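Local atomic coordinates of ATP-dependent DNA helicase (Mycobacterium smegmatis, PDB entry 5V9X), a protein that is a 3'-to-5' RNA:DNA helicase that probably uses ATP hydrolysis to move along a single-stranded DNA tracking strand and unwind duplexes. Residues A[755-767]-A[832-846]. Numbering follows the deposited sequence.
Sequences FVFDADEIEPIVT and LQDVYDVPALIELMH
Leu832, on the last turn of helix 822-835, meets Val766 through a methyl pair, CD2 of the leucine lying 3.6 Å from CG1 of the valine as the two side chains run past each other in opposite directions. Tyr836, just beyond that helix, brings its ring obliquely to the same Val766 methyl, while Pro712 and Leu715 of helix 707-725 pack on the tyrosine too. Asp837 then N-caps the next helix, its OD1 accepting a weak bond from Ala840 N. Residues 838-846 run roughly antiparallel to 759-767, the segment axes at 149° and 8.5 Å apart at closest approach. Val838 crosses Glu763 at about a right angle, its CG1 3.7 Å from Glu763 OE1. Leu841 crosses Ile762 at about a right angle, Leu841 CD2 lying 3.5 Å from Ile762 CG2; together with Val838, Ile842 and Met845 it forms the hole that takes Ile762 as a knob. With CG1 anti to its carbonyl carbon (chi1 -74°), Ile842 reaches Glu763, Ile842 CD1 ending 3.6 Å from Glu763 OE1, and its CG2 lies near Ala759 CB. Met845 is bent at chi2, which brings SD within 3.4 Å of Phe757 N for a weak but fairly straight hydrogen bond (163°). Nothing charged pairs across the interface: apolar burial joins helix 759-769 to the two consecutive helices 822-835 and 838-849, and the thioether adds a modest polar tie to Phe757 in the loop leading into helix 759-769.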
loop_
_atom_site.group_PDB
_atom_site.type_symbol
_atom_site.label_atom_id
_atom_site.label_comp_id
_atom_site.label_asym_id
_atom_site.label_seq_id
_atom_site.Cartn_x
_atom_site.Cartn_y
_atom_site.Cartn_z
ATOM N N PHE A 755 -4.591 30.035 -9.105
ATOM C CA PHE A 755 -3.839 28.882 -8.630
ATOM C C PHE A 755 -2.417 29.220 -8.204
ATOM O O PHE A 755 -1.816 28.447 -7.448
ATOM C CB PHE A 755 -3.797 27.801 -9.716
ATOM C CG PHE A 755 -5.153 27.385 -10.210
ATOM C CD1 PHE A 755 -5.918 26.474 -9.496
ATOM C CD2 PHE A 755 -5.666 27.903 -11.389
ATOM C CE1 PHE A 755 -7.170 26.090 -9.950
ATOM C CE2 PHE A 755 -6.917 27.523 -11.847
ATOM C CZ PHE A 755 -7.670 26.615 -11.127
ATOM N N VAL A 756 -1.873 30.347 -8.654
ATOM C CA VAL A 756 -0.468 30.669 -8.430
ATOM C C VAL A 756 -0.303 31.331 -7.069
ATOM O O VAL A 756 -0.997 32.302 -6.746
ATOM C CB VAL A 756 0.062 31.576 -9.550
ATOM C CG1 VAL A 756 1.527 31.915 -9.314
ATOM C CG2 VAL A 756 -0.130 30.906 -10.896
ATOM N N PHE A 757 0.626 30.808 -6.270
ATOM C CA PHE A 757 0.955 31.354 -4.963
ATOM C C PHE A 757 2.466 31.509 -4.841
ATOM O O PHE A 757 3.236 30.871 -5.563
ATOM C CB PHE A 757 0.437 30.460 -3.827
ATOM C CG PHE A 757 -1.050 30.526 -3.625
ATOM C CD1 PHE A 757 -1.914 29.876 -4.493
ATOM C CD2 PHE A 757 -1.584 31.224 -2.555
ATOM C CE1 PHE A 757 -3.283 29.934 -4.303
ATOM C CE2 PHE A 757 -2.952 31.285 -2.359
ATOM C CZ PHE A 757 -3.801 30.640 -3.234
ATOM N N ASP A 758 2.882 32.366 -3.911
ATOM C CA ASP A 758 4.300 32.509 -3.612
ATOM C C ASP A 758 4.798 31.300 -2.829
ATOM O O ASP A 758 4.055 30.682 -2.060
ATOM C CB ASP A 758 4.557 33.793 -2.825
ATOM C CG ASP A 758 4.576 35.028 -3.709
ATOM O OD1 ASP A 758 5.172 34.971 -4.806
ATOM O OD2 ASP A 758 3.992 36.058 -3.309
ATOM N N ALA A 759 6.074 30.961 -3.038
ATOM C CA ALA A 759 6.636 29.767 -2.413
ATOM C C ALA A 759 6.585 29.854 -0.893
ATOM O O ALA A 759 6.278 28.866 -0.217
ATOM C CB ALA A 759 8.072 29.549 -2.891
ATOM N N ASP A 760 6.875 31.031 -0.335
ATOM C CA ASP A 760 6.815 31.222 1.110
ATOM C C ASP A 760 5.399 31.443 1.621
ATOM O O ASP A 760 5.195 31.493 2.839
ATOM C CB ASP A 760 7.702 32.400 1.522
ATOM C CG ASP A 760 7.384 33.667 0.754
ATOM O OD1 ASP A 760 7.012 33.563 -0.435
ATOM O OD2 ASP A 760 7.502 34.766 1.336
ATOM N N GLU A 761 4.420 31.579 0.728
ATOM C CA GLU A 761 3.023 31.728 1.111
ATOM C C GLU A 761 2.334 30.390 1.354
ATOM O O GLU A 761 1.329 30.346 2.074
ATOM C CB GLU A 761 2.275 32.494 0.012
ATOM C CG GLU A 761 1.148 33.400 0.485
ATOM C CD GLU A 761 0.506 34.161 -0.666
ATOM O OE1 GLU A 761 0.997 34.038 -1.809
ATOM O OE2 GLU A 761 -0.488 34.879 -0.430
ATOM N N ILE A 762 2.868 29.307 0.786
ATOM C CA ILE A 762 2.144 28.039 0.722
ATOM C C ILE A 762 2.005 27.417 2.106
ATOM O O ILE A 762 0.892 27.242 2.613
ATOM C CB ILE A 762 2.841 27.073 -0.252
ATOM C CG1 ILE A 762 2.570 27.496 -1.697
ATOM C CG2 ILE A 762 2.378 25.650 -0.012
ATOM C CD1 ILE A 762 1.129 27.338 -2.118
ATOM N N GLU A 763 3.132 27.065 2.728
ATOM C CA GLU A 763 3.092 26.275 3.957
ATOM C C GLU A 763 2.277 26.914 5.080
ATOM O O GLU A 763 1.561 26.173 5.776
ATOM C CB GLU A 763 4.524 25.973 4.419
ATOM C CG GLU A 763 4.605 25.185 5.714
ATOM C CD GLU A 763 5.861 24.341 5.810
ATOM O OE1 GLU A 763 6.449 24.030 4.752
ATOM O OE2 GLU A 763 6.260 23.988 6.941
ATOM N N PRO A 764 2.317 28.232 5.312
ATOM C CA PRO A 764 1.427 28.793 6.343
ATOM C C PRO A 764 -0.045 28.651 6.004
ATOM O O PRO A 764 -0.846 28.312 6.884
ATOM C CB PRO A 764 1.855 30.266 6.411
ATOM C CG PRO A 764 3.234 30.288 5.872
ATOM C CD PRO A 764 3.257 29.247 4.804
ATOM N N ILE A 765 -0.422 28.903 4.748
ATOM C CA ILE A 765 -1.823 28.795 4.341
ATOM C C ILE A 765 -2.346 27.386 4.594
ATOM O O ILE A 765 -3.403 27.197 5.209
ATOM C CB ILE A 765 -1.984 29.196 2.864
ATOM C CG1 ILE A 765 -1.819 30.705 2.688
ATOM C CG2 ILE A 765 -3.330 28.731 2.323
ATOM C CD1 ILE A 765 -1.783 31.145 1.239
ATOM N N VAL A 766 -1.612 26.377 4.118
ATOM C CA VAL A 766 -2.046 24.992 4.279
ATOM C C VAL A 766 -2.203 24.649 5.756
ATOM O O VAL A 766 -3.118 23.911 6.144
ATOM C CB VAL A 766 -1.061 24.042 3.572
ATOM C CG1 VAL A 766 -1.381 22.594 3.900
ATOM C CG2 VAL A 766 -1.107 24.261 2.068
ATOM N N THR A 767 -1.327 25.193 6.604
ATOM C CA THR A 767 -1.419 24.922 8.036
ATOM C C THR A 767 -2.689 25.519 8.633
ATOM O O THR A 767 -3.300 24.923 9.528
ATOM C CB THR A 767 -0.183 25.463 8.753
ATOM O OG1 THR A 767 0.993 24.911 8.151
ATOM C CG2 THR A 767 -0.202 25.082 10.225
ATOM N N LEU A 832 -0.427 16.661 6.819
ATOM C CA LEU A 832 0.586 17.509 6.200
ATOM C C LEU A 832 1.793 16.708 5.722
ATOM O O LEU A 832 2.377 17.030 4.680
ATOM C CB LEU A 832 1.027 18.594 7.181
ATOM C CG LEU A 832 -0.048 19.536 7.733
ATOM C CD1 LEU A 832 0.572 20.526 8.701
ATOM C CD2 LEU A 832 -0.765 20.268 6.611
ATOM N N GLN A 833 2.187 15.670 6.461
ATOM C CA GLN A 833 3.394 14.912 6.146
ATOM C C GLN A 833 3.126 13.643 5.350
ATOM O O GLN A 833 3.877 13.334 4.419
ATOM C CB GLN A 833 4.140 14.542 7.430
ATOM C CG GLN A 833 4.610 15.723 8.255
ATOM C CD GLN A 833 5.412 15.286 9.463
ATOM O OE1 GLN A 833 5.743 14.108 9.608
ATOM N NE2 GLN A 833 5.726 16.231 10.341
ATOM N N ASP A 834 2.080 12.893 5.695
ATOM C CA ASP A 834 1.816 11.597 5.078
ATOM C C ASP A 834 0.874 11.677 3.885
ATOM O O ASP A 834 1.045 10.924 2.924
ATOM C CB ASP A 834 1.241 10.624 6.112
ATOM C CG ASP A 834 2.269 10.184 7.135
ATOM O OD1 ASP A 834 3.388 10.740 7.136
ATOM O OD2 ASP A 834 1.960 9.275 7.936
ATOM N N VAL A 835 -0.118 12.565 3.921
ATOM C CA VAL A 835 -1.093 12.682 2.841
ATOM C C VAL A 835 -0.626 13.735 1.847
ATOM O O VAL A 835 -0.479 13.455 0.651
ATOM C CB VAL A 835 -2.491 13.024 3.387
ATOM C CG1 VAL A 835 -3.515 13.026 2.261
ATOM C CG2 VAL A 835 -2.883 12.041 4.475
ATOM N N TYR A 836 -0.399 14.955 2.331
ATOM C CA TYR A 836 0.087 16.026 1.478
ATOM C C TYR A 836 1.582 15.860 1.209
ATOM O O TYR A 836 2.282 15.077 1.858
ATOM C CB TYR A 836 -0.169 17.394 2.115
ATOM C CG TYR A 836 -1.625 17.745 2.349
ATOM C CD1 TYR A 836 -2.642 17.132 1.626
ATOM C CD2 TYR A 836 -1.979 18.700 3.295
ATOM C CE1 TYR A 836 -3.969 17.459 1.843
ATOM C CE2 TYR A 836 -3.303 19.031 3.519
ATOM C CZ TYR A 836 -4.293 18.409 2.791
ATOM O OH TYR A 836 -5.611 18.740 3.017
ATOM N N ASP A 837 2.067 16.624 0.228
ATOM C CA ASP A 837 3.495 16.756 -0.068
ATOM C C ASP A 837 3.745 18.251 -0.249
ATOM O O ASP A 837 3.764 18.762 -1.371
ATOM C CB ASP A 837 3.897 15.944 -1.302
ATOM C CG ASP A 837 5.398 15.956 -1.551
ATOM O OD1 ASP A 837 6.138 16.573 -0.756
ATOM O OD2 ASP A 837 5.838 15.347 -2.551
ATOM N N VAL A 838 3.927 18.950 0.867
ATOM C CA VAL A 838 4.086 20.404 0.861
ATOM C C VAL A 838 5.420 20.807 0.233
ATOM O O VAL A 838 5.442 21.751 -0.569
ATOM C CB VAL A 838 3.927 20.984 2.276
ATOM C CG1 VAL A 838 4.176 22.482 2.267
ATOM C CG2 VAL A 838 2.536 20.681 2.817
ATOM N N PRO A 839 6.550 20.153 0.552
ATOM C CA PRO A 839 7.790 20.472 -0.181
ATOM C C PRO A 839 7.644 20.414 -1.693
ATOM O O PRO A 839 8.239 21.242 -2.395
ATOM C CB PRO A 839 8.773 19.417 0.340
ATOM C CG PRO A 839 8.339 19.186 1.726
ATOM C CD PRO A 839 6.831 19.262 1.696
ATOM N N ALA A 840 6.867 19.466 -2.220
ATOM C CA ALA A 840 6.639 19.432 -3.660
ATOM C C ALA A 840 5.785 20.610 -4.111
ATOM O O ALA A 840 6.052 21.212 -5.158
ATOM C CB ALA A 840 5.988 18.112 -4.066
ATOM N N LEU A 841 4.752 20.954 -3.338
ATOM C CA LEU A 841 3.934 22.112 -3.680
ATOM C C LEU A 841 4.743 23.400 -3.625
ATOM O O LEU A 841 4.506 24.316 -4.421
ATOM C CB LEU A 841 2.729 22.201 -2.745
ATOM C CG LEU A 841 1.751 23.353 -2.995
ATOM C CD1 LEU A 841 1.201 23.296 -4.412
ATOM C CD2 LEU A 841 0.614 23.336 -1.984
ATOM N N ILE A 842 5.708 23.483 -2.709
ATOM C CA ILE A 842 6.503 24.700 -2.575
ATOM C C ILE A 842 7.417 24.881 -3.780
ATOM O O ILE A 842 7.442 25.948 -4.403
ATOM C CB ILE A 842 7.295 24.679 -1.256
ATOM C CG1 ILE A 842 6.357 24.943 -0.075
ATOM C CG2 ILE A 842 8.420 25.698 -1.291
ATOM C CD1 ILE A 842 6.969 24.644 1.272
ATOM N N GLU A 843 8.181 23.842 -4.133
ATOM C CA GLU A 843 9.077 23.964 -5.279
ATOM C C GLU A 843 8.303 24.187 -6.571
ATOM O O GLU A 843 8.787 24.887 -7.468
ATOM C CB GLU A 843 9.973 22.730 -5.404
ATOM C CG GLU A 843 11.084 22.912 -6.438
ATOM C CD GLU A 843 12.055 21.748 -6.490
ATOM O OE1 GLU A 843 11.804 20.725 -5.816
ATOM O OE2 GLU A 843 13.074 21.860 -7.206
ATOM N N LEU A 844 7.103 23.610 -6.685
ATOM C CA LEU A 844 6.260 23.890 -7.843
ATOM C C LEU A 844 5.938 25.377 -7.941
ATOM O O LEU A 844 5.949 25.952 -9.036
ATOM C CB LEU A 844 4.975 23.064 -7.775
ATOM C CG LEU A 844 4.878 21.825 -8.672
ATOM C CD1 LEU A 844 5.971 20.816 -8.353
ATOM C CD2 LEU A 844 3.504 21.183 -8.549
ATOM N N MET A 845 5.655 26.020 -6.803
ATOM C CA MET A 845 5.432 27.462 -6.807
ATOM C C MET A 845 6.734 28.220 -7.029
ATOM O O MET A 845 6.744 29.272 -7.680
ATOM C CB MET A 845 4.772 27.896 -5.500
ATOM C CG MET A 845 3.370 27.351 -5.322
ATOM S SD MET A 845 2.268 27.901 -6.640
ATOM C CE MET A 845 0.913 26.750 -6.444
ATOM N N HIS A 846 7.840 27.703 -6.489
ATOM C CA HIS A 846 9.145 28.290 -6.773
ATOM C C HIS A 846 9.460 28.228 -8.262
ATOM O O HIS A 846 9.979 29.191 -8.836
ATOM C CB HIS A 846 10.225 27.576 -5.958
ATOM C CG HIS A 846 11.613 28.070 -6.221
ATOM N ND1 HIS A 846 11.940 29.409 -6.225
ATOM C CD2 HIS A 846 12.763 27.401 -6.480
ATOM C CE1 HIS A 846 13.230 29.544 -6.479
ATOM N NE2 HIS A 846 13.751 28.342 -6.638
#